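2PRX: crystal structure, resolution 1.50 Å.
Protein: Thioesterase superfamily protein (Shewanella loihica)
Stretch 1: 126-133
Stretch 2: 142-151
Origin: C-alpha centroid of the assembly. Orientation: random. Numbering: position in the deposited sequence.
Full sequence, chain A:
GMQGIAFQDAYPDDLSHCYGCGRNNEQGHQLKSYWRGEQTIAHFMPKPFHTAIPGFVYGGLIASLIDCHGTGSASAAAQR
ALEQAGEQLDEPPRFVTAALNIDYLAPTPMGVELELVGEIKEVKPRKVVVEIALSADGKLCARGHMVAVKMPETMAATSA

Stretch 1, residues 126-133: RKVVVEIA
Stretch 2, residues 142-151: ARGHMVAVKM

Val130 and Met146, a selenomethionine, lie at the apolar centre, with CB atoms 4.4 Å apart. Ile132 (chi1 m, chi2 93°) extends CD1 to 4.1 Å from Met146 CB, whereas the Met146 chain (t, t, m) leads its end away from the partner strand. Val128, Val130, Ile132, Met146 and Ala148 share this buried face, where aliphatic groups suit the absence of solvent.

Residues 127-133 and 142-150 form neighbouring antiparallel strands, their N-to-C directions 162° apart and their axes 4.7 Å apart at closest approach. Most phi/psi values lie near -115/135°, alternating the side chains between the two faces; Lys127 (-168/119°), Ala142 (-159/136°), Val149 (-124/159°) and Lys150 (-67/140°) depart. Pairing runs from Lys127-Val149 (CA-CA 4.2 Å) to Ala133-Arg143 (CA-CA 4.8 Å). Three pairs are each closed by two hydrogen bonds: Val128 N to Ala148 O, 2.9 Å, and Ala148 N to Val128 O, 2.8 Å; Val130 N to Met146 O, 2.8 Å, and Met146 N to Val130 O, 2.9 Å; Ile132 N to Gly144 O, 3.0 Å, and Gly144 N to Ile132 O, 2.9 Å. Lys150 N to Arg126 O, 3.1 Å, extends the ladder. CA-H...O contacts supplement it, notably Lys127 CA to Ala148 O at 3.1 Å.

The other face is more accessible. Val129 and Val147 are both t, and Val129 CG2 lies 4.0 Å from Val147 CG2. Val129 CG1 lies 3.3 Å from His145 CE1 (chi1 t, chi2 84°). Lys127 (t, t, then chi3 121° and chi4 p) bends at its end, bringing Lys127 NZ to 3.3 Å from Val147 CG1. At the polar edge, Glu131 (t, t, -58°) places OE2 over the guanidinium of Arg143 (t, p, 146°, -158°), 3.6 Å from Arg143 NH2; this salt bridge is purely electrostatic, since no N-H points at the oxygen. Ala133 CB sits at the guanidinium edge, 3.6 Å from Arg143 NH1. Together the stretches bury 735 Å².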

# COMPACT_ATOMS: atom_id res chain seq x y z
N ARG A 126 -11.15 15.95 -13.42
CA ARG A 126 -9.81 15.35 -13.45
C ARG A 126 -9.26 15.08 -12.06
O ARG A 126 -8.05 14.90 -11.94
CB ARG A 126 -8.83 16.25 -14.21
N LYS A 127 -10.09 15.02 -11.03
CA LYS A 127 -9.66 14.75 -9.67
C LYS A 127 -10.83 14.44 -8.73
O LYS A 127 -11.72 15.29 -8.54
CB LYS A 127 -8.87 15.94 -9.12
CG LYS A 127 -8.24 15.66 -7.76
CD LYS A 127 -7.66 16.91 -7.12
CE LYS A 127 -8.30 17.20 -5.78
NZ LYS A 127 -8.06 16.12 -4.79
N VAL A 128 -10.81 13.24 -8.17
CA VAL A 128 -11.72 12.74 -7.14
C VAL A 128 -10.94 12.54 -5.83
O VAL A 128 -9.79 12.09 -5.87
CB VAL A 128 -12.38 11.41 -7.51
CG1 VAL A 128 -13.69 11.20 -6.76
CG2 VAL A 128 -12.62 11.34 -9.01
N VAL A 129 -11.60 12.88 -4.74
CA VAL A 129 -11.16 12.58 -3.38
C VAL A 129 -12.05 11.50 -2.81
O VAL A 129 -13.29 11.54 -2.85
CB VAL A 129 -11.12 13.83 -2.49
CG1 VAL A 129 -10.92 13.45 -1.03
CG2 VAL A 129 -9.98 14.76 -2.91
N VAL A 130 -11.44 10.44 -2.28
CA VAL A 130 -12.26 9.29 -1.92
C VAL A 130 -11.89 8.75 -0.54
O VAL A 130 -10.70 8.70 -0.25
CB VAL A 130 -12.14 8.10 -2.90
CG1 VAL A 130 -13.31 7.16 -2.64
CG2 VAL A 130 -12.07 8.50 -4.36
N GLU A 131 -12.90 8.35 0.22
CA GLU A 131 -12.63 7.68 1.50
C GLU A 131 -13.08 6.23 1.43
O GLU A 131 -14.20 5.91 1.04
CB GLU A 131 -13.32 8.43 2.63
CG GLU A 131 -13.42 7.70 3.95
CD GLU A 131 -14.11 8.52 5.02
OE1 GLU A 131 -13.62 9.63 5.31
OE2 GLU A 131 -15.13 8.08 5.58
N ILE A 132 -12.19 5.31 1.78
CA ILE A 132 -12.36 3.88 1.62
C ILE A 132 -12.21 3.24 3.00
O ILE A 132 -11.40 3.71 3.80
CB ILE A 132 -11.35 3.25 0.66
CG1 ILE A 132 -11.30 3.89 -0.75
CG2 ILE A 132 -11.51 1.73 0.55
CD1 ILE A 132 -10.25 4.98 -0.84
N ALA A 133 -13.01 2.22 3.25
CA ALA A 133 -13.04 1.49 4.50
C ALA A 133 -12.94 0.02 4.18
O ALA A 133 -13.84 -0.54 3.53
CB ALA A 133 -14.30 1.78 5.29
N ALA A 142 -9.21 -0.96 8.31
CA ALA A 142 -8.36 0.13 7.87
C ALA A 142 -9.15 1.18 7.10
O ALA A 142 -10.01 0.86 6.27
CB ALA A 142 -7.22 -0.44 7.03
N ARG A 143 -8.89 2.43 7.40
CA ARG A 143 -9.42 3.63 6.78
C ARG A 143 -8.37 4.19 5.82
O ARG A 143 -7.28 4.50 6.29
CB ARG A 143 -9.76 4.62 7.87
CG ARG A 143 -10.84 5.64 7.71
CD ARG A 143 -12.18 5.11 7.27
NE ARG A 143 -13.22 5.93 7.92
CZ ARG A 143 -14.46 5.52 8.11
NH1 ARG A 143 -14.87 4.31 7.72
NH2 ARG A 143 -15.34 6.33 8.70
N GLY A 144 -8.66 4.35 4.54
CA GLY A 144 -7.80 5.00 3.56
C GLY A 144 -8.40 6.30 3.04
O GLY A 144 -9.62 6.40 2.89
N HIS A 145 -7.57 7.29 2.79
CA HIS A 145 -7.86 8.57 2.18
C HIS A 145 -7.06 8.71 0.89
O HIS A 145 -5.85 8.65 0.78
CB HIS A 145 -7.59 9.78 3.08
CG HIS A 145 -7.77 11.08 2.33
ND1 HIS A 145 -9.01 11.66 2.17
CD2 HIS A 145 -6.91 11.91 1.69
CE1 HIS A 145 -8.90 12.78 1.49
NE2 HIS A 145 -7.62 12.96 1.18
N MSE A 146 -7.78 8.96 -0.19
CA MSE A 146 -7.23 8.99 -1.51
C MSE A 146 -7.58 10.29 -2.25
O MSE A 146 -8.70 10.77 -2.14
CB MSE A 146 -7.78 7.82 -2.35
CG MSE A 146 -7.53 8.06 -3.83
SE MSE A 146 -7.93 6.51 -4.90
CE MSE A 146 -6.24 5.70 -4.40
N VAL A 147 -6.60 10.81 -2.95
CA VAL A 147 -6.63 11.85 -3.94
C VAL A 147 -6.22 11.20 -5.26
O VAL A 147 -5.03 10.89 -5.41
CB VAL A 147 -5.68 13.04 -3.72
CG1 VAL A 147 -5.63 13.83 -5.04
CG2 VAL A 147 -6.11 13.90 -2.55
N ALA A 148 -7.19 11.00 -6.14
CA ALA A 148 -6.96 10.45 -7.44
C ALA A 148 -7.17 11.51 -8.51
O ALA A 148 -8.07 12.35 -8.50
CB ALA A 148 -7.84 9.23 -7.67
N VAL A 149 -6.26 11.49 -9.47
CA VAL A 149 -6.24 12.42 -10.58
C VAL A 149 -6.26 11.67 -11.90
O VAL A 149 -5.94 10.49 -11.98
CB VAL A 149 -4.96 13.29 -10.57
CG1 VAL A 149 -4.88 14.07 -9.27
CG2 VAL A 149 -3.80 12.33 -10.81
N LYS A 150 -6.67 12.37 -12.97
CA LYS A 150 -6.81 11.64 -14.23
C LYS A 150 -5.44 11.19 -14.72
O LYS A 150 -4.50 11.97 -14.56
CB LYS A 150 -7.50 12.48 -15.30
CG LYS A 150 -7.78 11.80 -16.62
CD LYS A 150 -8.63 12.69 -17.51
CE LYS A 150 -8.42 12.42 -18.99
NZ LYS A 150 -9.61 12.83 -19.81
N MSE A 151 -5.37 9.98 -15.26
CA MSE A 151 -4.08 9.46 -15.72
C MSE A 151 -3.44 10.47 -16.68
O MSE A 151 -4.05 10.79 -17.71
CB MSE A 151 -4.20 8.10 -16.39
CG MSE A 151 -2.83 7.52 -16.74
SE MSE A 151 -3.01 5.75 -17.47
CE MSE A 151 -3.46 4.99 -15.77